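Local coordinates for fibrinogen binding protein (Staphylococcus aureus subsp. aureus Mu50, PDB 3DOA), which probably binds fibrinogen and belongs to the NFACT family, whose relatives act in quality control of stalled ribosomes, at residues A2-F7 and D250-K255; L15-T20 and Q43-L48; L234-I239 and D267-L272. All blocks are in the same frame, centred on the assembly; numbering follows the deposited sequence.

Contact 1. Residues A2-F7 and D250-K255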
loop_
_atom_site.group_PDB
_atom_site.type_symbol
_atom_site.label_atom_id
_atom_site.label_comp_id
_atom_site.label_asym_id
_atom_site.label_seq_id
_atom_site.Cartn_x
_atom_site.Cartn_y
_atom_site.Cartn_z
ATOM N N ALA A 2 6.223 5.309 -5.953
ATOM C CA ALA A 2 5.542 4.423 -6.977
ATOM C C ALA A 2 4.610 3.403 -6.346
ATOM O O ALA A 2 3.692 2.922 -7.014
ATOM C CB ALA A 2 6.519 3.699 -7.871
ATOM N N TYR A 3 4.843 3.047 -5.070
ATOM C CA TYR A 3 3.801 2.388 -4.239
ATOM C C TYR A 3 2.680 3.382 -3.819
ATOM O O TYR A 3 2.677 3.902 -2.773
ATOM C CB TYR A 3 4.443 1.676 -3.053
ATOM C CG TYR A 3 3.790 0.331 -2.677
ATOM C CD1 TYR A 3 2.441 0.255 -2.267
ATOM C CD2 TYR A 3 4.524 -0.846 -2.708
ATOM C CE1 TYR A 3 1.875 -0.954 -1.901
ATOM C CE2 TYR A 3 3.953 -2.048 -2.376
ATOM C CZ TYR A 3 2.635 -2.105 -1.972
ATOM O OH TYR A 3 2.084 -3.317 -1.672
ATOM N N ASP A 4 1.829 3.701 -4.772
ATOM C CA ASP A 4 0.573 4.418 -4.668
ATOM C C ASP A 4 -0.505 3.839 -3.791
ATOM O O ASP A 4 -0.491 2.645 -3.438
ATOM C CB ASP A 4 -0.144 4.139 -5.999
ATOM C CG ASP A 4 0.349 4.908 -7.055
ATOM O OD1 ASP A 4 1.454 5.405 -6.859
ATOM O OD2 ASP A 4 -0.346 5.057 -8.065
ATOM N N GLY A 5 -1.548 4.644 -3.658
ATOM C CA GLY A 5 -2.858 4.138 -3.401
ATOM C C GLY A 5 -3.239 3.061 -4.384
ATOM O O GLY A 5 -3.529 1.944 -4.003
ATOM N N LEU A 6 -3.234 3.369 -5.672
ATOM C CA LEU A 6 -3.755 2.416 -6.657
ATOM C C LEU A 6 -2.949 1.121 -6.716
ATOM O O LEU A 6 -3.510 0.030 -6.865
ATOM C CB LEU A 6 -3.879 3.082 -8.024
ATOM C CG LEU A 6 -4.610 4.436 -8.037
ATOM C CD1 LEU A 6 -4.264 4.987 -9.300
ATOM C CD2 LEU A 6 -6.145 4.400 -7.941
ATOM N N PHE A 7 -1.639 1.230 -6.578
ATOM C CA PHE A 7 -0.800 0.040 -6.468
ATOM C C PHE A 7 -1.244 -0.787 -5.248
ATOM O O PHE A 7 -1.563 -1.994 -5.361
ATOM C CB PHE A 7 0.659 0.438 -6.342
ATOM C CG PHE A 7 1.569 -0.684 -6.537
ATOM C CD1 PHE A 7 1.991 -1.032 -7.808
ATOM C CD2 PHE A 7 1.967 -1.451 -5.472
ATOM C CE1 PHE A 7 2.858 -2.139 -8.041
ATOM C CE2 PHE A 7 2.833 -2.544 -5.668
ATOM C CZ PHE A 7 3.291 -2.893 -6.981
ATOM N N ASP A 250 11.819 1.663 -12.592
ATOM C CA ASP A 250 10.515 1.945 -12.057
ATOM C C ASP A 250 9.770 0.656 -12.172
ATOM O O ASP A 250 10.241 -0.260 -12.857
ATOM C CB ASP A 250 9.790 3.003 -12.890
ATOM C CG ASP A 250 10.235 4.419 -12.564
ATOM O OD1 ASP A 250 9.755 4.987 -11.559
ATOM O OD2 ASP A 250 11.035 4.977 -13.328
ATOM N N PHE A 251 8.620 0.591 -11.504
ATOM C CA PHE A 251 7.684 -0.523 -11.612
ATOM C C PHE A 251 6.290 0.030 -11.469
ATOM O O PHE A 251 6.067 1.122 -10.880
ATOM C CB PHE A 251 7.927 -1.553 -10.492
ATOM C CG PHE A 251 7.767 -0.972 -9.048
ATOM C CD1 PHE A 251 6.520 -0.927 -8.418
ATOM C CD2 PHE A 251 8.868 -0.489 -8.336
ATOM C CE1 PHE A 251 6.368 -0.397 -7.156
ATOM C CE2 PHE A 251 8.705 0.041 -7.070
ATOM C CZ PHE A 251 7.439 0.099 -6.495
ATOM N N TYR A 252 5.328 -0.721 -11.960
ATOM C CA TYR A 252 3.963 -0.334 -11.712
ATOM C C TYR A 252 3.048 -1.500 -12.036
ATOM O O TYR A 252 3.505 -2.629 -12.198
ATOM C CB TYR A 252 3.634 0.943 -12.498
ATOM C CG TYR A 252 2.632 1.864 -11.835
ATOM C CD1 TYR A 252 2.881 2.470 -10.582
ATOM C CD2 TYR A 252 1.423 2.123 -12.445
ATOM C CE1 TYR A 252 1.934 3.328 -9.983
ATOM C CE2 TYR A 252 0.479 2.934 -11.835
ATOM C CZ TYR A 252 0.741 3.540 -10.622
ATOM O OH TYR A 252 -0.255 4.352 -10.145
ATOM N N PHE A 253 1.755 -1.253 -12.095
ATOM C CA PHE A 253 0.839 -2.330 -12.317
ATOM C C PHE A 253 0.072 -2.264 -13.612
ATOM O O PHE A 253 -0.720 -3.193 -13.893
ATOM C CB PHE A 253 -0.122 -2.401 -11.170
ATOM C CG PHE A 253 -1.072 -1.298 -11.109
ATOM C CD1 PHE A 253 -2.328 -1.442 -11.625
ATOM C CD2 PHE A 253 -0.738 -0.129 -10.476
ATOM C CE1 PHE A 253 -3.232 -0.421 -11.548
ATOM C CE2 PHE A 253 -1.629 0.894 -10.401
ATOM C CZ PHE A 253 -2.884 0.743 -10.941
ATOM N N ILE A 254 0.339 -1.241 -14.409
ATOM C CA ILE A 254 -0.096 -1.182 -15.783
ATOM C C ILE A 254 1.017 -0.591 -16.626
ATOM O O ILE A 254 1.987 -0.114 -16.083
ATOM C CB ILE A 254 -1.338 -0.365 -15.937
ATOM C CG1 ILE A 254 -1.095 1.045 -15.469
ATOM C CG2 ILE A 254 -2.436 -0.956 -15.146
ATOM C CD1 ILE A 254 -2.344 1.772 -15.278
ATOM N N LYS A 255 0.886 -0.649 -17.950
ATOM C CA LYS A 255 1.899 -0.101 -18.853
ATOM C C LYS A 255 1.640 1.346 -19.192
ATOM O O LYS A 255 0.560 1.697 -19.600
ATOM C CB LYS A 255 1.957 -0.901 -20.142
ATOM C CG LYS A 255 0.667 -1.596 -20.509
ATOM C CD LYS A 255 0.926 -2.901 -21.270
ATOM C CE LYS A 255 0.951 -2.715 -22.788
ATOM N NZ LYS A 255 0.018 -3.648 -23.478
#

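Contact 2. Residues L15-T20 and Q43-L48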
loop_
_atom_site.group_PDB
_atom_site.type_symbol
_atom_site.label_atom_id
_atom_site.label_comp_id
_atom_site.label_asym_id
_atom_site.label_seq_id
_atom_site.Cartn_x
_atom_site.Cartn_y
_atom_site.Cartn_z
ATOM N N LEU A 15 -3.880 -10.298 -2.171
ATOM C CA LEU A 15 -3.613 -10.907 -0.855
ATOM C C LEU A 15 -4.875 -11.489 -0.183
ATOM O O LEU A 15 -4.802 -12.063 0.898
ATOM C CB LEU A 15 -2.945 -9.885 0.078
ATOM C CG LEU A 15 -1.582 -9.348 -0.345
ATOM C CD1 LEU A 15 -0.958 -8.433 0.713
ATOM C CD2 LEU A 15 -0.670 -10.486 -0.639
ATOM N N GLN A 16 -6.018 -11.388 -0.833
ATOM C CA GLN A 16 -7.262 -11.897 -0.252
ATOM C C GLN A 16 -7.298 -13.442 -0.034
ATOM O O GLN A 16 -8.001 -13.963 0.859
ATOM C CB GLN A 16 -8.410 -11.459 -1.137
ATOM C CG GLN A 16 -8.459 -9.960 -1.286
ATOM C CD GLN A 16 -8.890 -9.309 -0.019
ATOM O OE1 GLN A 16 -9.890 -9.717 0.516
ATOM N NE2 GLN A 16 -8.177 -8.296 0.461
ATOM N N PHE A 17 -6.539 -14.179 -0.829
ATOM C CA PHE A 17 -6.511 -15.609 -0.693
ATOM C C PHE A 17 -5.883 -15.954 0.652
ATOM O O PHE A 17 -6.060 -17.040 1.145
ATOM C CB PHE A 17 -5.740 -16.252 -1.856
ATOM C CG PHE A 17 -4.239 -16.222 -1.683
ATOM C CD1 PHE A 17 -3.560 -17.317 -1.193
ATOM C CD2 PHE A 17 -3.512 -15.091 -1.985
ATOM C CE1 PHE A 17 -2.160 -17.287 -1.021
ATOM C CE2 PHE A 17 -2.128 -15.046 -1.817
ATOM C CZ PHE A 17 -1.451 -16.138 -1.337
ATOM N N LEU A 18 -5.168 -15.046 1.272
ATOM C CA LEU A 18 -4.693 -15.306 2.627
ATOM C C LEU A 18 -5.791 -15.165 3.735
ATOM O O LEU A 18 -5.595 -15.632 4.858
ATOM C CB LEU A 18 -3.496 -14.392 2.960
ATOM C CG LEU A 18 -2.195 -14.439 2.136
ATOM C CD1 LEU A 18 -1.271 -13.265 2.453
ATOM C CD2 LEU A 18 -1.491 -15.738 2.360
ATOM N N THR A 19 -6.923 -14.517 3.487
ATOM C CA THR A 19 -7.983 -14.483 4.539
ATOM C C THR A 19 -8.378 -15.897 5.037
ATOM O O THR A 19 -8.544 -16.767 4.216
ATOM C CB THR A 19 -9.227 -13.811 4.007
ATOM O OG1 THR A 19 -8.813 -12.817 3.111
ATOM C CG2 THR A 19 -9.959 -13.132 5.060
ATOM N N THR A 20 -8.509 -16.129 6.352
ATOM C CA THR A 20 -8.675 -17.492 6.917
ATOM C C THR A 20 -7.401 -18.158 7.331
ATOM O O THR A 20 -7.438 -19.099 8.104
ATOM C CB THR A 20 -9.305 -18.417 5.924
ATOM O OG1 THR A 20 -10.587 -17.884 5.713
ATOM C CG2 THR A 20 -9.399 -19.892 6.393
ATOM N N GLN A 43 0.312 -24.809 3.663
ATOM C CA GLN A 43 1.408 -24.251 2.918
ATOM C C GLN A 43 1.700 -22.936 3.499
ATOM O O GLN A 43 0.797 -22.216 3.849
ATOM C CB GLN A 43 0.999 -23.988 1.500
ATOM C CG GLN A 43 0.420 -25.179 0.807
ATOM C CD GLN A 43 1.356 -26.334 0.791
ATOM O OE1 GLN A 43 0.919 -27.441 0.923
ATOM N NE2 GLN A 43 2.646 -26.086 0.619
ATOM N N ASN A 44 2.967 -22.590 3.548
ATOM C CA ASN A 44 3.350 -21.313 4.088
ATOM C C ASN A 44 3.487 -20.272 2.997
ATOM O O ASN A 44 3.807 -20.588 1.847
ATOM C CB ASN A 44 4.664 -21.460 4.844
ATOM C CG ASN A 44 4.574 -22.466 5.961
ATOM O OD1 ASN A 44 3.576 -22.538 6.658
ATOM N ND2 ASN A 44 5.619 -23.239 6.145
ATOM N N HIS A 45 3.239 -19.024 3.384
ATOM C CA HIS A 45 3.378 -17.836 2.524
ATOM C C HIS A 45 4.111 -16.709 3.297
ATOM O O HIS A 45 3.715 -16.372 4.382
ATOM C CB HIS A 45 1.998 -17.394 2.061
ATOM C CG HIS A 45 1.254 -18.441 1.288
ATOM N ND1 HIS A 45 1.318 -18.547 -0.084
ATOM C CD2 HIS A 45 0.426 -19.427 1.692
ATOM C CE1 HIS A 45 0.568 -19.551 -0.496
ATOM N NE2 HIS A 45 0.008 -20.098 0.563
ATOM N N GLN A 46 5.208 -16.171 2.758
ATOM C CA GLN A 46 6.018 -15.107 3.404
ATOM C C GLN A 46 5.551 -13.690 3.009
ATOM O O GLN A 46 5.794 -13.234 1.914
ATOM C CB GLN A 46 7.469 -15.231 2.968
ATOM C CG GLN A 46 8.494 -15.574 3.977
ATOM C CD GLN A 46 9.843 -15.877 3.309
ATOM O OE1 GLN A 46 10.089 -15.475 2.145
ATOM N NE2 GLN A 46 10.728 -16.611 4.027
ATOM N N LEU A 47 4.906 -13.010 3.944
ATOM C CA LEU A 47 4.373 -11.661 3.765
ATOM C C LEU A 47 5.431 -10.692 4.281
ATOM O O LEU A 47 5.819 -10.754 5.446
ATOM C CB LEU A 47 3.099 -11.522 4.594
ATOM C CG LEU A 47 2.243 -10.316 4.310
ATOM C CD1 LEU A 47 1.812 -10.316 2.862
ATOM C CD2 LEU A 47 1.040 -10.407 5.163
ATOM N N LEU A 48 5.933 -9.825 3.421
ATOM C CA LEU A 48 6.947 -8.887 3.834
ATOM C C LEU A 48 6.326 -7.531 3.950
ATOM O O LEU A 48 5.568 -7.065 3.063
ATOM C CB LEU A 48 8.104 -8.877 2.845
ATOM C CG LEU A 48 9.320 -7.967 3.124
ATOM C CD1 LEU A 48 10.633 -8.552 2.514
ATOM C CD2 LEU A 48 9.062 -6.586 2.617
#

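Contact 3. Residues L234-I239 and D267-L272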
loop_
_atom_site.group_PDB
_atom_site.type_symbol
_atom_site.label_atom_id
_atom_site.label_comp_id
_atom_site.label_asym_id
_atom_site.label_seq_id
_atom_site.Cartn_x
_atom_site.Cartn_y
_atom_site.Cartn_z
ATOM N N LEU A 234 -9.141 -3.284 -13.737
ATOM C CA LEU A 234 -8.878 -4.517 -14.434
ATOM C C LEU A 234 -7.730 -5.214 -13.715
ATOM O O LEU A 234 -7.011 -4.591 -12.957
ATOM C CB LEU A 234 -8.632 -4.230 -15.907
ATOM C CG LEU A 234 -9.933 -4.209 -16.727
ATOM C CD1 LEU A 234 -11.009 -3.566 -15.875
ATOM C CD2 LEU A 234 -9.739 -3.498 -18.038
ATOM N N PRO A 235 -7.613 -6.530 -13.883
ATOM C CA PRO A 235 -6.454 -7.201 -13.337
ATOM C C PRO A 235 -5.168 -6.595 -13.930
ATOM O O PRO A 235 -5.131 -6.241 -15.103
ATOM C CB PRO A 235 -6.635 -8.637 -13.812
ATOM C CG PRO A 235 -7.597 -8.586 -14.860
ATOM C CD PRO A 235 -8.490 -7.465 -14.594
ATOM N N PRO A 236 -4.105 -6.508 -13.137
ATOM C CA PRO A 236 -3.037 -5.630 -13.543
ATOM C C PRO A 236 -2.016 -6.322 -14.423
ATOM O O PRO A 236 -1.996 -7.558 -14.528
ATOM C CB PRO A 236 -2.360 -5.316 -12.224
ATOM C CG PRO A 236 -2.392 -6.662 -11.490
ATOM C CD PRO A 236 -3.773 -7.237 -11.889
ATOM N N THR A 237 -1.157 -5.481 -15.005
ATOM C CA THR A 237 0.063 -5.901 -15.673
ATOM C C THR A 237 1.266 -5.512 -14.857
ATOM O O THR A 237 1.718 -4.363 -14.823
ATOM C CB THR A 237 0.142 -5.272 -16.983
ATOM O OG1 THR A 237 -0.967 -5.762 -17.736
ATOM C CG2 THR A 237 1.447 -5.641 -17.643
ATOM N N PRO A 238 1.756 -6.479 -14.128
ATOM C CA PRO A 238 2.948 -6.228 -13.347
ATOM C C PRO A 238 4.095 -5.940 -14.301
ATOM O O PRO A 238 4.412 -6.801 -15.115
ATOM C CB PRO A 238 3.174 -7.560 -12.587
ATOM C CG PRO A 238 1.916 -8.325 -12.721
ATOM C CD PRO A 238 1.239 -7.847 -13.973
ATOM N N ILE A 239 4.709 -4.763 -14.199
ATOM C CA ILE A 239 5.667 -4.343 -15.186
ATOM C C ILE A 239 6.818 -3.540 -14.653
ATOM O O ILE A 239 6.647 -2.606 -13.893
ATOM C CB ILE A 239 4.950 -3.540 -16.241
ATOM C CG1 ILE A 239 5.854 -3.316 -17.447
ATOM C CG2 ILE A 239 4.416 -2.229 -15.658
ATOM C CD1 ILE A 239 5.069 -3.310 -18.729
ATOM N N ASP A 267 4.271 -12.395 -13.635
ATOM C CA ASP A 267 3.036 -13.089 -13.226
ATOM C C ASP A 267 2.198 -12.385 -12.164
ATOM O O ASP A 267 0.980 -12.622 -12.071
ATOM C CB ASP A 267 3.373 -14.450 -12.642
ATOM C CG ASP A 267 3.392 -15.555 -13.681
ATOM O OD1 ASP A 267 3.276 -15.281 -14.919
ATOM O OD2 ASP A 267 3.524 -16.730 -13.235
ATOM N N SER A 268 2.861 -11.567 -11.344
ATOM C CA SER A 268 2.271 -10.984 -10.163
ATOM C C SER A 268 3.074 -9.774 -9.700
ATOM O O SER A 268 4.259 -9.561 -10.061
ATOM C CB SER A 268 2.289 -12.009 -9.033
ATOM O OG SER A 268 3.597 -12.173 -8.472
ATOM N N LEU A 269 2.437 -8.999 -8.839
ATOM C CA LEU A 269 3.109 -7.866 -8.261
ATOM C C LEU A 269 4.222 -8.346 -7.314
ATOM O O LEU A 269 5.151 -7.589 -6.986
ATOM C CB LEU A 269 2.102 -6.985 -7.534
ATOM C CG LEU A 269 1.179 -6.045 -8.329
ATOM C CD1 LEU A 269 1.000 -6.472 -9.744
ATOM C CD2 LEU A 269 -0.171 -5.945 -7.616
ATOM N N ASN A 270 4.143 -9.599 -6.878
ATOM C CA ASN A 270 5.012 -10.044 -5.822
ATOM C C ASN A 270 6.299 -10.397 -6.458
ATOM O O ASN A 270 7.363 -10.019 -5.993
ATOM C CB ASN A 270 4.375 -11.195 -5.104
ATOM C CG ASN A 270 3.160 -10.758 -4.329
ATOM O OD1 ASN A 270 3.144 -9.696 -3.728
ATOM N ND2 ASN A 270 2.129 -11.554 -4.357
ATOM N N ASP A 271 6.196 -11.096 -7.573
ATOM C CA ASP A 271 7.327 -11.296 -8.453
ATOM C C ASP A 271 7.971 -9.954 -8.840
ATOM O O ASP A 271 9.192 -9.782 -8.733
ATOM C CB ASP A 271 6.827 -11.988 -9.714
ATOM C CG ASP A 271 6.505 -13.440 -9.502
ATOM O OD1 ASP A 271 6.872 -13.958 -8.456
ATOM O OD2 ASP A 271 5.898 -14.092 -10.376
ATOM N N LEU A 272 7.145 -9.014 -9.313
ATOM C CA LEU A 272 7.653 -7.731 -9.782
ATOM C C LEU A 272 8.528 -7.123 -8.698
ATOM O O LEU A 272 9.670 -6.793 -8.925
ATOM C CB LEU A 272 6.485 -6.811 -10.143
ATOM C CG LEU A 272 6.761 -5.328 -10.442
ATOM C CD1 LEU A 272 7.716 -5.273 -11.624
ATOM C CD2 LEU A 272 5.456 -4.519 -10.681
#

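Contact 1. Residues A2-F7 and D250-K255
The ring of F251 sets one edge over a face of F7, a T-shaped (edge-to-face) pair. It ties the start of helix 5-15 to strand 251-252, an outer strand of a small three-stranded antiparallel sheet. The two ring centroids lie 5.5 Å apart and the planes are turned by 68°. F251 leads with CD1 and CE1. CE1 stands 3.9 Å above the F7 plane and is displaced toward the rim. F7 CG is anti to the backbone N (chi1 -167°), which puts CG beside the carbonyl carbon; the ring beyond presents its face to F251.

A2 CB sits over one face of F251, displaced toward the rim, in a CH-pi contact. It lies 4.3 Å from the F251 centroid and 22° off the ring normal. F276 adds a further edge-to-face partner to F251, and L272 and L273 of helix 269-276 also pack on this ring.

F253 meets the first helical residues, L6 and F7. F7 and F253 slide past each other in opposite directions, with F7 CD1 3.9 Å from F253 CD2. L6 CB rests 3.9 Å from F253 CZ, and the carbonyl oxygen L6 O lies over one face of the F253 ring.

Y252 meets the turn before the helix with the edge of its ring. The spacing between the D4 carboxylate and the Y252 hydroxyl is doubtful in the model. D4 OD1 is hydrogen-bonded to S202 OG. The Y3 hydroxyl is hydrogen-bonded to L58 O. Along the Y252 edge, A2 O comes within 3.5 Å of Y252 CE1.

Contact 2. Residues L15-T20 and Q43-L48
H45 reaches from strand 43-50 to L18 and F17, in the short 3-10 turn that follows helix 5-15. The contact lays this turn on a four-stranded antiparallel sheet with neighbouring strands joined in sequence, a beta-meander. H45 CB comes first, 3.9 Å from L18 CD2. H45 CG is anti to the carbonyl carbon (chi1 -59°), and there it lies beside the same L18 methyl, 4.0 Å from L18 CD2, which stands oblique to the imidazole.

Farther out, the ring offers a face to F17. H45 ND1 is 3.8 Å from F17 CE1, and H45 CE1 is 3.6 Å from the same atom. NE2 is also close to it. F17 thus brings the CE1 and CZ edge of its ring over the imidazole, offset toward the rim. This is an edge-to-face pair with centroids 5.1 Å apart and planes at 77°.

Two residues along the strand, L47 continues the contact toward the interior. It also packs on L60 of the adjacent strand 57-61, as does L15. The meeting is entirely by side chains, as no hydrogen bond crosses between 15-20 and 43-48. The turn carries its own polar bonds: Q16 O accepts from both T19 N and T19 OG1. On the buried side, L47 CD1 takes both leucines, L18 CD1 at 4.3 Å and L15 CD1 at 4.0 Å.

Contact 3. Residues L234-I239 and D267-L272
The backbones come closest at P238 and L269, whose CA atoms are 5.3 Å apart, where the extended 234-239 segment passes the N-terminus of helix 269-276. An N-cap motif starts that helix. S268 OG accepts from D271 N at 3.0 Å with a nearly straight bond (174°). It also accepts from N270 N at 3.1 Å, more bent at 135°. One hydroxyl oxygen therefore serves two amides of the first helical turn.

Two prolines form the apolar surface against this turn. P238 CG is 3.6 Å from L269 CD1, and the two side chains cross at about a right angle. P236 CG touches the same methyl at 3.8 Å, so L269 CD1 is shared by both rings. L269 also packs on F7, K10 and M11 of helix 5-15. P238 CB lies 3.4 Å from S268 O, the carbonyl oxygen that accepts from L272 N.

L272 starts toward 234-239. CG is anti to the backbone N (chi1 170°), and the two methyls beyond it reach the I239 backbone, while the I239 side chain starts away from the helix. L272 CD1 approaches I239 C, and L272 CD2 lies 3.6 Å from I239 N.

Contacts 1 and 3 are neighbours, with centres 9 Å apart. Strand 251-252 pairs with strand 239-240: Y252 N is 3.0 Å from I239 O, a probable hydrogen bond. F253 O and T237 N, 2.6 Å apart, probably form another. Helix 269-276, a partner in contact 3, also packs on F7 and F251 of contact 1. Along the chain the segments of these two contacts alternate. Contact 2 stands apart, its centre about 21 Å from that of contact 1 and 17 Å from that of contact 3, and touches neither. Helix 5-15 begins in contact 1 and leads toward the turn of contact 2.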